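Local coordinates for spore germination protein GerM (Bacillus subtilis subsp. subtilis str. 168, PDB 6GZB) that is of unknown molecular function but affects both sporulation and spore germination in Bacillus subtilis, at residues Y57-K61 with P97-V103; N62-V66 with G184-E188; T284-E290 with E317-E321; T202-L206 with V216-K220. All coordinates share one frame; numbering follows the deposited sequence.

Contact 1. Residues Y57-K61 with P97-V103; sequences YLIDK and PNGFRAV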
loop_
_atom_site.group_PDB
_atom_site.type_symbol
_atom_site.label_atom_id
_atom_site.label_comp_id
_atom_site.label_asym_id
_atom_site.label_seq_id
_atom_site.Cartn_x
_atom_site.Cartn_y
_atom_site.Cartn_z
ATOM N N TYR A 57 -4.246 0.773 -8.063
ATOM C CA TYR A 57 -4.771 0.147 -6.862
ATOM C C TYR A 57 -6.105 -0.525 -7.166
ATOM O O TYR A 57 -7.175 0.096 -7.146
ATOM C CB TYR A 57 -4.849 1.156 -5.703
ATOM C CG TYR A 57 -3.487 1.379 -5.069
ATOM C CD1 TYR A 57 -2.531 2.160 -5.705
ATOM C CD2 TYR A 57 -3.080 0.627 -3.979
ATOM C CE1 TYR A 57 -1.247 2.281 -5.197
ATOM C CE2 TYR A 57 -1.800 0.741 -3.470
ATOM C CZ TYR A 57 -0.880 1.556 -4.093
ATOM O OH TYR A 57 0.406 1.654 -3.587
ATOM N N LEU A 58 -6.003 -1.797 -7.531
ATOM C CA LEU A 58 -7.157 -2.582 -7.933
ATOM C C LEU A 58 -7.697 -3.354 -6.737
ATOM O O LEU A 58 -7.137 -3.292 -5.639
ATOM C CB LEU A 58 -6.753 -3.552 -9.055
ATOM C CG LEU A 58 -6.113 -2.894 -10.276
ATOM C CD1 LEU A 58 -5.620 -3.947 -11.253
ATOM C CD2 LEU A 58 -7.082 -1.937 -10.958
ATOM N N ILE A 59 -8.778 -4.099 -6.959
ATOM C CA ILE A 59 -9.355 -4.923 -5.910
ATOM C C ILE A 59 -9.118 -6.398 -6.209
ATOM O O ILE A 59 -9.491 -6.887 -7.263
ATOM C CB ILE A 59 -10.857 -4.639 -5.765
ATOM C CG1 ILE A 59 -11.077 -3.150 -5.447
ATOM C CG2 ILE A 59 -11.453 -5.508 -4.664
ATOM C CD1 ILE A 59 -12.495 -2.674 -5.642
ATOM N N ASP A 60 -8.488 -7.107 -5.283
ATOM C CA ASP A 60 -8.203 -8.523 -5.488
ATOM C C ASP A 60 -9.404 -9.402 -5.123
ATOM O O ASP A 60 -10.469 -8.898 -4.751
ATOM C CB ASP A 60 -6.909 -8.945 -4.764
ATOM C CG ASP A 60 -7.129 -9.422 -3.340
ATOM O OD1 ASP A 60 -8.225 -9.213 -2.756
ATOM O OD2 ASP A 60 -6.139 -9.954 -2.778
ATOM N N LYS A 61 -9.267 -10.706 -5.324
ATOM C CA LYS A 61 -10.435 -11.581 -5.306
ATOM C C LYS A 61 -11.001 -11.734 -3.910
ATOM O O LYS A 61 -12.136 -12.174 -3.746
ATOM C CB LYS A 61 -10.117 -12.952 -5.899
ATOM C CG LYS A 61 -9.037 -13.725 -5.175
ATOM C CD LYS A 61 -8.966 -15.154 -5.702
ATOM C CE LYS A 61 -7.553 -15.557 -6.086
ATOM N NZ LYS A 61 -6.634 -15.558 -4.918
ATOM N N PRO A 97 -4.781 -8.095 -14.561
ATOM C CA PRO A 97 -4.330 -9.405 -14.117
ATOM C C PRO A 97 -5.462 -10.276 -13.592
ATOM O O PRO A 97 -6.435 -9.774 -13.011
ATOM C CB PRO A 97 -3.340 -9.081 -12.992
ATOM C CG PRO A 97 -2.866 -7.705 -13.303
ATOM C CD PRO A 97 -4.041 -7.007 -13.908
ATOM N N ASN A 98 -5.278 -11.583 -13.709
ATOM C CA ASN A 98 -6.198 -12.545 -13.125
ATOM C C ASN A 98 -6.251 -12.364 -11.607
ATOM O O ASN A 98 -5.221 -12.215 -10.949
ATOM C CB ASN A 98 -5.761 -13.980 -13.460
ATOM C CG ASN A 98 -5.880 -14.308 -14.943
ATOM O OD1 ASN A 98 -6.683 -13.725 -15.670
ATOM N ND2 ASN A 98 -5.084 -15.268 -15.392
ATOM N N GLY A 99 -7.454 -12.457 -11.052
ATOM C CA GLY A 99 -7.657 -12.366 -9.610
ATOM C C GLY A 99 -7.827 -10.933 -9.127
ATOM O O GLY A 99 -7.790 -10.668 -7.925
ATOM N N PHE A 100 -7.985 -10.007 -10.064
ATOM C CA PHE A 100 -8.198 -8.599 -9.736
ATOM C C PHE A 100 -9.340 -8.035 -10.560
ATOM O O PHE A 100 -9.581 -8.492 -11.677
ATOM C CB PHE A 100 -6.931 -7.782 -10.020
ATOM C CG PHE A 100 -5.794 -8.100 -9.108
ATOM C CD1 PHE A 100 -4.932 -9.148 -9.396
ATOM C CD2 PHE A 100 -5.609 -7.381 -7.937
ATOM C CE1 PHE A 100 -3.888 -9.449 -8.546
ATOM C CE2 PHE A 100 -4.589 -7.706 -7.066
ATOM C CZ PHE A 100 -3.721 -8.732 -7.380
ATOM N N ARG A 101 -9.989 -6.995 -10.039
ATOM C CA ARG A 101 -11.019 -6.280 -10.787
ATOM C C ARG A 101 -10.801 -4.772 -10.712
ATOM O O ARG A 101 -10.129 -4.279 -9.812
ATOM C CB ARG A 101 -12.419 -6.632 -10.267
ATOM C CG ARG A 101 -12.697 -6.223 -8.828
ATOM C CD ARG A 101 -14.125 -6.588 -8.407
ATOM N NE ARG A 101 -14.349 -6.565 -6.952
ATOM C CZ ARG A 101 -15.065 -5.639 -6.307
ATOM N NH1 ARG A 101 -15.606 -4.630 -6.963
ATOM N NH2 ARG A 101 -15.219 -5.706 -4.997
ATOM N N ALA A 102 -11.341 -4.056 -11.698
ATOM C CA ALA A 102 -11.284 -2.609 -11.730
ATOM C C ALA A 102 -12.176 -2.022 -10.646
ATOM O O ALA A 102 -12.868 -2.752 -9.936
ATOM C CB ALA A 102 -11.688 -2.103 -13.097
ATOM N N VAL A 103 -12.141 -0.706 -10.496
ATOM C CA VAL A 103 -12.631 -0.069 -9.270
ATOM C C VAL A 103 -13.771 0.917 -9.537
ATOM O O VAL A 103 -14.777 0.926 -8.835
ATOM C CB VAL A 103 -11.492 0.682 -8.554
ATOM C CG1 VAL A 103 -12.018 1.416 -7.329
ATOM C CG2 VAL A 103 -10.395 -0.282 -8.153
HETATM O O HOH W 1 -13.500 -8.838 -4.984
#

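Contact 2. Residues N62-V66 with G184-E188; sequences NGYVV and GINLE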
loop_
_atom_site.group_PDB
_atom_site.type_symbol
_atom_site.label_atom_id
_atom_site.label_comp_id
_atom_site.label_asym_id
_atom_site.label_seq_id
_atom_site.Cartn_x
_atom_site.Cartn_y
_atom_site.Cartn_z
ATOM N N ASN A 62 -10.234 -11.333 -2.902
ATOM C CA ASN A 62 -10.699 -11.412 -1.513
ATOM C C ASN A 62 -11.155 -10.047 -0.975
ATOM O O ASN A 62 -11.534 -9.920 0.189
ATOM C CB ASN A 62 -9.600 -11.997 -0.629
ATOM C CG ASN A 62 -9.348 -13.473 -0.922
ATOM O OD1 ASN A 62 -8.204 -13.932 -0.942
ATOM N ND2 ASN A 62 -10.420 -14.221 -1.155
ATOM N N GLY A 63 -11.166 -9.040 -1.839
ATOM C CA GLY A 63 -11.696 -7.729 -1.466
ATOM C C GLY A 63 -10.651 -6.683 -1.084
ATOM O O GLY A 63 -11.000 -5.540 -0.788
ATOM N N TYR A 64 -9.374 -7.045 -1.124
ATOM C CA TYR A 64 -8.315 -6.106 -0.729
ATOM C C TYR A 64 -8.016 -5.113 -1.842
ATOM O O TYR A 64 -7.934 -5.479 -3.016
ATOM C CB TYR A 64 -7.033 -6.838 -0.347
ATOM C CG TYR A 64 -7.138 -7.623 0.929
ATOM C CD1 TYR A 64 -6.934 -7.018 2.170
ATOM C CD2 TYR A 64 -7.424 -8.981 0.901
ATOM C CE1 TYR A 64 -7.015 -7.753 3.343
ATOM C CE2 TYR A 64 -7.554 -9.710 2.065
ATOM C CZ TYR A 64 -7.336 -9.100 3.284
ATOM O OH TYR A 64 -7.467 -9.849 4.437
ATOM N N VAL A 65 -7.829 -3.854 -1.458
ATOM C CA VAL A 65 -7.255 -2.862 -2.351
ATOM C C VAL A 65 -5.748 -3.057 -2.376
ATOM O O VAL A 65 -5.100 -3.052 -1.332
ATOM C CB VAL A 65 -7.602 -1.430 -1.894
ATOM C CG1 VAL A 65 -7.023 -0.399 -2.850
ATOM C CG2 VAL A 65 -9.107 -1.280 -1.782
ATOM N N VAL A 66 -5.203 -3.260 -3.569
ATOM C CA VAL A 66 -3.824 -3.715 -3.724
ATOM C C VAL A 66 -3.205 -3.059 -4.948
ATOM O O VAL A 66 -3.844 -2.962 -5.995
ATOM C CB VAL A 66 -3.739 -5.238 -3.977
ATOM C CG1 VAL A 66 -2.291 -5.686 -3.895
ATOM C CG2 VAL A 66 -4.606 -6.017 -3.000
ATOM N N GLY A 184 -5.256 5.473 5.729
ATOM C CA GLY A 184 -5.219 4.017 5.852
ATOM C C GLY A 184 -5.729 3.315 4.610
ATOM O O GLY A 184 -6.120 3.950 3.622
ATOM N N ILE A 185 -5.725 1.989 4.670
ATOM C CA ILE A 185 -6.131 1.161 3.546
ATOM C C ILE A 185 -6.453 -0.233 4.069
ATOM O O ILE A 185 -5.799 -0.707 4.996
ATOM C CB ILE A 185 -5.019 1.107 2.468
ATOM C CG1 ILE A 185 -5.492 0.341 1.237
ATOM C CG2 ILE A 185 -3.747 0.487 3.018
ATOM C CD1 ILE A 185 -4.671 0.644 -0.003
ATOM N N ASN A 186 -7.515 -0.846 3.546
ATOM C CA ASN A 186 -7.941 -2.163 4.010
ATOM C C ASN A 186 -7.999 -2.228 5.535
ATOM O O ASN A 186 -7.359 -3.088 6.158
ATOM C CB ASN A 186 -6.981 -3.245 3.502
ATOM C CG ASN A 186 -6.912 -3.309 1.998
ATOM O OD1 ASN A 186 -5.828 -3.409 1.412
ATOM N ND2 ASN A 186 -8.064 -3.258 1.360
ATOM N N LEU A 187 -8.734 -1.308 6.142
ATOM C CA LEU A 187 -8.735 -1.176 7.606
ATOM C C LEU A 187 -9.158 -2.470 8.285
ATOM O O LEU A 187 -10.207 -3.013 7.967
ATOM C CB LEU A 187 -9.695 -0.055 8.039
ATOM C CG LEU A 187 -9.468 1.321 7.401
ATOM C CD1 LEU A 187 -10.530 2.302 7.885
ATOM C CD2 LEU A 187 -8.074 1.867 7.686
ATOM N N GLU A 188 -8.383 -2.925 9.266
ATOM C CA GLU A 188 -8.802 -4.045 10.095
ATOM C C GLU A 188 -9.912 -3.601 11.028
ATOM O O GLU A 188 -9.697 -2.743 11.878
ATOM C CB GLU A 188 -7.634 -4.592 10.921
ATOM C CG GLU A 188 -6.831 -5.659 10.206
ATOM C CD GLU A 188 -5.761 -6.272 11.086
ATOM O OE1 GLU A 188 -5.061 -7.192 10.610
ATOM O OE2 GLU A 188 -5.579 -5.783 12.223
#

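Contact 3. Residues T284-E290 with E317-E321; sequences TKMISSE and ELVNE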
loop_
_atom_site.group_PDB
_atom_site.type_symbol
_atom_site.label_atom_id
_atom_site.label_comp_id
_atom_site.label_asym_id
_atom_site.label_seq_id
_atom_site.Cartn_x
_atom_site.Cartn_y
_atom_site.Cartn_z
ATOM N N THR A 284 23.946 -20.622 6.605
ATOM C CA THR A 284 23.984 -19.699 5.476
ATOM C C THR A 284 23.333 -18.345 5.808
ATOM O O THR A 284 23.773 -17.299 5.326
ATOM C CB THR A 284 23.330 -20.324 4.223
ATOM O OG1 THR A 284 22.467 -19.370 3.595
ATOM C CG2 THR A 284 22.526 -21.576 4.584
ATOM N N LYS A 285 22.303 -18.370 6.652
ATOM C CA LYS A 285 21.693 -17.149 7.194
ATOM C C LYS A 285 20.955 -16.335 6.133
ATOM O O LYS A 285 21.186 -15.137 5.955
ATOM C CB LYS A 285 22.724 -16.287 7.911
ATOM C CG LYS A 285 23.174 -16.867 9.242
ATOM C CD LYS A 285 24.082 -15.900 9.980
ATOM C CE LYS A 285 24.805 -16.577 11.132
ATOM N NZ LYS A 285 25.127 -15.585 12.191
ATOM N N MET A 286 20.006 -16.994 5.486
ATOM C CA MET A 286 19.230 -16.399 4.424
ATOM C C MET A 286 17.947 -15.785 4.973
ATOM O O MET A 286 17.221 -16.402 5.745
ATOM C CB MET A 286 18.880 -17.463 3.387
ATOM C CG MET A 286 18.280 -16.909 2.105
ATOM S SD MET A 286 18.033 -18.194 0.874
ATOM C CE MET A 286 19.730 -18.493 0.357
ATOM N N ILE A 287 17.666 -14.567 4.542
ATOM C CA ILE A 287 16.381 -13.945 4.790
ATOM C C ILE A 287 15.578 -14.014 3.503
ATOM O O ILE A 287 16.090 -13.722 2.420
ATOM C CB ILE A 287 16.564 -12.483 5.240
ATOM C CG1 ILE A 287 15.225 -11.872 5.637
ATOM C CG2 ILE A 287 17.217 -11.655 4.141
ATOM C CD1 ILE A 287 15.362 -10.547 6.368
ATOM N N SER A 288 14.345 -14.491 3.599
ATOM C CA SER A 288 13.543 -14.707 2.405
ATOM C C SER A 288 13.138 -13.374 1.786
ATOM O O SER A 288 13.070 -12.349 2.464
ATOM C CB SER A 288 12.295 -15.526 2.741
ATOM O OG SER A 288 11.253 -14.701 3.208
ATOM N N SER A 289 12.920 -13.393 0.483
ATOM C CA SER A 289 12.471 -12.225 -0.249
ATOM C C SER A 289 11.152 -11.679 0.287
ATOM O O SER A 289 10.910 -10.475 0.240
ATOM C CB SER A 289 12.303 -12.586 -1.719
ATOM O OG SER A 289 13.507 -12.349 -2.420
ATOM N N GLU A 290 10.277 -12.583 0.714
ATOM C CA GLU A 290 8.962 -12.215 1.190
ATOM C C GLU A 290 9.078 -11.447 2.499
ATOM O O GLU A 290 8.371 -10.471 2.725
ATOM C CB GLU A 290 8.099 -13.466 1.401
ATOM C CG GLU A 290 7.642 -14.112 0.103
ATOM C CD GLU A 290 8.695 -15.009 -0.527
ATOM O OE1 GLU A 290 9.766 -15.211 0.084
ATOM O OE2 GLU A 290 8.462 -15.484 -1.654
ATOM N N GLU A 317 25.291 -10.036 8.522
ATOM C CA GLU A 317 25.616 -11.360 8.018
ATOM C C GLU A 317 24.458 -11.990 7.250
ATOM O O GLU A 317 24.484 -13.184 6.955
ATOM C CB GLU A 317 25.976 -12.280 9.188
ATOM C CG GLU A 317 27.356 -12.034 9.773
ATOM C CD GLU A 317 27.646 -12.934 10.955
ATOM O OE1 GLU A 317 28.729 -12.785 11.560
ATOM O OE2 GLU A 317 26.788 -13.791 11.272
ATOM N N LEU A 318 23.390 -11.238 7.005
ATOM C CA LEU A 318 22.253 -11.826 6.288
ATOM C C LEU A 318 22.533 -11.837 4.793
ATOM O O LEU A 318 23.139 -10.905 4.259
ATOM C CB LEU A 318 20.950 -11.084 6.591
ATOM C CG LEU A 318 20.495 -11.175 8.049
ATOM C CD1 LEU A 318 19.527 -10.054 8.372
ATOM C CD2 LEU A 318 19.888 -12.528 8.352
ATOM N N VAL A 319 22.130 -12.917 4.130
ATOM C CA VAL A 319 22.165 -12.965 2.680
ATOM C C VAL A 319 20.757 -13.147 2.140
ATOM O O VAL A 319 19.885 -13.657 2.823
ATOM C CB VAL A 319 23.079 -14.096 2.159
ATOM C CG1 VAL A 319 24.449 -14.014 2.820
ATOM C CG2 VAL A 319 22.459 -15.453 2.425
ATOM N N ASN A 320 20.535 -12.709 0.910
ATOM C CA ASN A 320 19.237 -12.890 0.277
ATOM C C ASN A 320 19.189 -14.253 -0.409
ATOM O O ASN A 320 20.046 -15.104 -0.173
ATOM C CB ASN A 320 18.968 -11.763 -0.724
ATOM C CG ASN A 320 19.935 -11.775 -1.896
ATOM O OD1 ASN A 320 20.676 -12.737 -2.103
ATOM N ND2 ASN A 320 19.952 -10.690 -2.649
ATOM N N GLU A 321 18.174 -14.474 -1.238
ATOM C CA GLU A 321 17.937 -15.801 -1.805
ATOM C C GLU A 321 18.951 -16.129 -2.897
ATOM O O GLU A 321 19.174 -17.292 -3.206
ATOM C CB GLU A 321 16.507 -15.906 -2.344
ATOM C CG GLU A 321 15.441 -15.569 -1.307
ATOM C CD GLU A 321 14.074 -16.115 -1.663
ATOM O OE1 GLU A 321 13.755 -16.178 -2.869
ATOM O OE2 GLU A 321 13.310 -16.456 -0.738
HETATM O O HOH W 2 15.944 -12.596 0.001
#

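Contact 4. Residues T202-L206 with V216-K220; sequences TVYYL and VPVTK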
loop_
_atom_site.group_PDB
_atom_site.type_symbol
_atom_site.label_atom_id
_atom_site.label_comp_id
_atom_site.label_asym_id
_atom_site.label_seq_id
_atom_site.Cartn_x
_atom_site.Cartn_y
_atom_site.Cartn_z
ATOM N N THR A 202 0.181 1.039 8.860
ATOM C CA THR A 202 0.067 0.186 7.695
ATOM C C THR A 202 1.177 -0.841 7.674
ATOM O O THR A 202 2.351 -0.520 7.897
ATOM C CB THR A 202 0.081 1.014 6.411
ATOM O OG1 THR A 202 -1.128 1.778 6.360
ATOM C CG2 THR A 202 0.167 0.120 5.178
ATOM N N VAL A 203 0.773 -2.092 7.481
ATOM C CA VAL A 203 1.685 -3.233 7.478
ATOM C C VAL A 203 1.368 -4.085 6.249
ATOM O O VAL A 203 0.199 -4.303 5.917
ATOM C CB VAL A 203 1.475 -4.070 8.755
ATOM C CG1 VAL A 203 2.264 -5.364 8.717
ATOM C CG2 VAL A 203 1.839 -3.250 9.984
ATOM N N TYR A 204 2.407 -4.532 5.552
ATOM C CA TYR A 204 2.234 -5.322 4.337
ATOM C C TYR A 204 2.298 -6.814 4.628
ATOM O O TYR A 204 3.235 -7.300 5.262
ATOM C CB TYR A 204 3.291 -4.962 3.297
ATOM C CG TYR A 204 3.005 -3.683 2.552
ATOM C CD1 TYR A 204 3.360 -2.449 3.079
ATOM C CD2 TYR A 204 2.421 -3.713 1.307
ATOM C CE1 TYR A 204 3.134 -1.280 2.367
ATOM C CE2 TYR A 204 2.187 -2.558 0.592
ATOM C CZ TYR A 204 2.520 -1.340 1.137
ATOM O OH TYR A 204 2.278 -0.191 0.410
ATOM N N TYR A 205 1.280 -7.530 4.169
ATOM C CA TYR A 205 1.280 -8.972 4.251
ATOM C C TYR A 205 1.311 -9.563 2.862
ATOM O O TYR A 205 1.181 -8.853 1.867
ATOM C CB TYR A 205 0.052 -9.467 5.014
ATOM C CG TYR A 205 0.020 -9.012 6.446
ATOM C CD1 TYR A 205 0.863 -9.581 7.389
ATOM C CD2 TYR A 205 -0.838 -8.006 6.857
ATOM C CE1 TYR A 205 0.826 -9.174 8.714
ATOM C CE2 TYR A 205 -0.857 -7.566 8.167
ATOM C CZ TYR A 205 -0.046 -8.171 9.095
ATOM O OH TYR A 205 -0.069 -7.726 10.391
ATOM N N LEU A 206 1.481 -10.878 2.806
ATOM C CA LEU A 206 1.693 -11.576 1.546
ATOM C C LEU A 206 0.409 -12.268 1.113
ATOM O O LEU A 206 -0.379 -12.723 1.945
ATOM C CB LEU A 206 2.825 -12.583 1.743
ATOM C CG LEU A 206 3.334 -13.386 0.553
ATOM C CD1 LEU A 206 4.070 -12.502 -0.439
ATOM C CD2 LEU A 206 4.237 -14.506 1.037
ATOM N N VAL A 216 0.125 -6.912 0.183
ATOM C CA VAL A 216 -1.130 -6.255 0.490
ATOM C C VAL A 216 -0.993 -5.423 1.763
ATOM O O VAL A 216 -0.607 -5.939 2.821
ATOM C CB VAL A 216 -2.236 -7.292 0.728
ATOM C CG1 VAL A 216 -3.547 -6.600 1.076
ATOM C CG2 VAL A 216 -2.390 -8.185 -0.492
ATOM N N PRO A 217 -1.268 -4.123 1.657
ATOM C CA PRO A 217 -1.138 -3.232 2.805
ATOM C C PRO A 217 -2.411 -3.269 3.642
ATOM O O PRO A 217 -3.508 -3.264 3.088
ATOM C CB PRO A 217 -0.965 -1.862 2.151
ATOM C CG PRO A 217 -1.724 -1.956 0.878
ATOM C CD PRO A 217 -1.663 -3.398 0.436
ATOM N N VAL A 218 -2.258 -3.372 4.955
ATOM C CA VAL A 218 -3.389 -3.427 5.870
ATOM C C VAL A 218 -3.118 -2.465 7.025
ATOM O O VAL A 218 -2.056 -2.507 7.649
ATOM C CB VAL A 218 -3.570 -4.854 6.429
ATOM C CG1 VAL A 218 -4.601 -4.873 7.531
ATOM C CG2 VAL A 218 -3.965 -5.815 5.317
ATOM N N THR A 219 -4.072 -1.585 7.302
ATOM C CA THR A 219 -3.948 -0.670 8.439
ATOM C C THR A 219 -4.393 -1.354 9.732
ATOM O O THR A 219 -5.552 -1.719 9.888
ATOM C CB THR A 219 -4.788 0.593 8.230
ATOM O OG1 THR A 219 -4.398 1.230 7.008
ATOM C CG2 THR A 219 -4.586 1.556 9.384
ATOM N N LYS A 220 -3.448 -1.552 10.640
ATOM C CA LYS A 220 -3.723 -2.172 11.923
ATOM C C LYS A 220 -3.820 -1.108 13.014
ATOM O O LYS A 220 -3.437 0.045 12.801
ATOM C CB LYS A 220 -2.599 -3.147 12.263
ATOM C CG LYS A 220 -2.343 -4.156 11.156
ATOM C CD LYS A 220 -1.544 -5.335 11.665
ATOM C CE LYS A 220 -2.448 -6.332 12.360
ATOM N NZ LYS A 220 -1.835 -7.686 12.403
#

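Contact 1. Residues Y57-K61 with P97-V103
Ile59 lies against the flat end of Arg101, its CD1 and CG2 resting over one face of the guanidinium, with CG2 3.8 Å from NH2 of Arg101. The arginine reaches this place because CG stands between the backbone N and the carbonyl carbon (chi1 64°) and the chain then runs out extended; Asp135 pairs with its charge, while a water held in the guanidinium plane links NE to Asp60 O. Crossing Ile59 at about a right angle, CG2 of Val103 is the bump that fills the hollow between Ile59 and the backbone before it: it lies 4.0 Å from Ile59 CG1 and 3.4 Å from Tyr57 O. A branched, purely apolar residue suits both positions, since helix 136-147 packs over them. With an alanine in place of Ile59, the guanidinium face and Val103 CG2 would probably lose their apolar partner, opening a gap beneath the helix. The backbones form a short antiparallel ladder, Ile59 and Arg101 being a hydrogen-bonded pair (Arg101 N to Ile59 O 2.8 Å), entered through a type II beta turn from Pro97 to Phe100 in which Gly99 accepts a positive phi (87°). On the sheet face of Asp60 and Phe100, the CD2-CE2 side of the phenyl ring fits against Leu58 CB and Asp60 CB, the latter 3.5 Å from Phe100 CE2, and Tyr214 also meets the ring.

Contact 2. Residues N62-V66 with G184-E188
Tyr64 presents the edge of its ring to the side-chain amide of Asn186, the two planes standing 81° apart, almost perpendicular. Tyr64 CD1 makes the approach, 3.7 Å from Asn186 CG, and the amide carbon lies near the plane of the ring. The phenol end is fixed elsewhere: its OH bonds to Ser245 O, so the tyrosine spans from this contact to a distant loop. With CG beside its backbone N (chi1 -60°), the Asn186 amide reaches past the ring to the main chain of Val65. The backbone of Asn186 is in the left-handed region, which asparagine tolerates better than most residues, and its N-H is taken by Gln141 of helix 136-147. Gly63, just ahead of Tyr64, likewise has a positive phi, natural for glycine. A second, apolar meeting lies beside the amide, where Val65 and Ile185 pass at a slant, CG1 of the valine 3.8 Å from CD1 of the isoleucine. Both also touch Gln141, so the strand 65-73 and the loop ahead of strand 198-208 close over the same helix. As modelled, Asn186 ND2 is 2.9 Å from Val65 N, and OD1 is 2.9 Å from Val65 O and as far from Pro217 O. Like atoms facing each other suggest that the amide is turned over in the model; reversed, it could accept from Val65 N and donate to the carbonyls, and asparagine, carrying both functions on one short arm, would suit that double role.

Contact 3. Residues T284-E290 with E317-E321
Lys285 meets Glu317 through a salt bridge, NZ 2.6 Å from OE2 and nearly on the line of that carboxylate's C-O bond; an extended lysine chain carries the charge there. Were a methionine to stand in its place, the Glu317 carboxylate would probably be left without its counter-charge. Lys285 O accepts from Val319 N at 3.0 Å. Met286 then bridges to Val319 by backbone and lays its flexible thioether along the other chain, with CG 3.4 Å from Asn320 O and SD 3.6 Å from Glu321 CA. Ile287 N donates to Val319 O at 3.0 Å, while its branched side chain packs on Ile276 and Leu326. A water bonded to Ile287 O also makes a weak bond to Glu321 N. Ser288 is the N-cap: its short OG reaches Val291 N and also bonds Asp250. Ser289 N, in the first turn, makes a weak bond to Glu321 OE2 (3.3 Å), a site where the helix dipole would probably favour a carboxylate. Glu290 OE1 comes within 3.8 Å of Glu321 OE2, which may cost some repulsion. The bridge thus ties the start of helix 289-299 to the loop between strands 307-312 and 330-331, with Leu318 packed on Val310 and Val312.

Contact 4. Residues T202-L206 with V216-K220
Tyr205 and Val216 form a hydrogen-bonded pair in which each N-H meets the other's carbonyl: Val216 N to Tyr205 O is 2.8 Å and almost straight, at 175°. Val203 and Val218 repeat the exchange two residues along, Val203 N giving to Val218 O at 2.9 Å and Val218 N to Val203 O. Between them stands Pro217, which has no N-H; because it belongs to a non-hydrogen-bonded pair with Tyr204, the ladder loses no donor. Tyr204 N, pointing off the hairpin, is taken by Thr298 OG1. The Val203 and Val216 carbonyls each accept a CA-H contact too, Val216 O from Tyr204 CA and Val203 O from Pro217 CA.

Among the side chains, Lys220 NZ donates to Tyr205 OH at 2.7 Å. CG of Lys220 lies beside its backbone N and the chain bends at chi3 (82°), bringing the amine across the end of the ring. The ammonium also forms a salt bridge with Glu236, which probably balances its buried charge. On the other sheet face Thr202 OG1 and Thr219 OG1 share a weak bond of 3.4 Å, while Thr219 OG1 takes its stronger partner, Ile185 N. Pro217 CB sits over the Tyr204 ring in a CH-pi contact, 3.8 Å from its centroid, and Glu301 bonds the phenol OH. Beta-branched valines, at home in strands, line the face that carries Tyr205. The segments, running 141° apart, belong to a twisted beta hairpin, strands 198-208 and 213-223, that contributes to the second of the tandem GerMN domains.

How the contacts relate
From the N terminus, strand 51-60 enters contact 1, which closes a loop of some 35 residues onto 97-103, both its segments belonging to the first GerMN domain. Contact 2 opens just after, on the neighbouring strand 65-73, and closes only at 184-188, so the two cross rather than nest; they touch through Leu58 and Val66. Contact 4 follows in series and closes the short hairpin of 202-206 and 216-220. It touches contact 2, where Ile185 and Glu188 bond Thr219, so the loop 184-188 links the first sheet to the hairpin. Contact 3, last in the chain, closes a loop of 26 residues holding most of helix 289-299 and strand 307-312; it lies at the periphery and reaches contact 4 by Glu290 packing on Leu206.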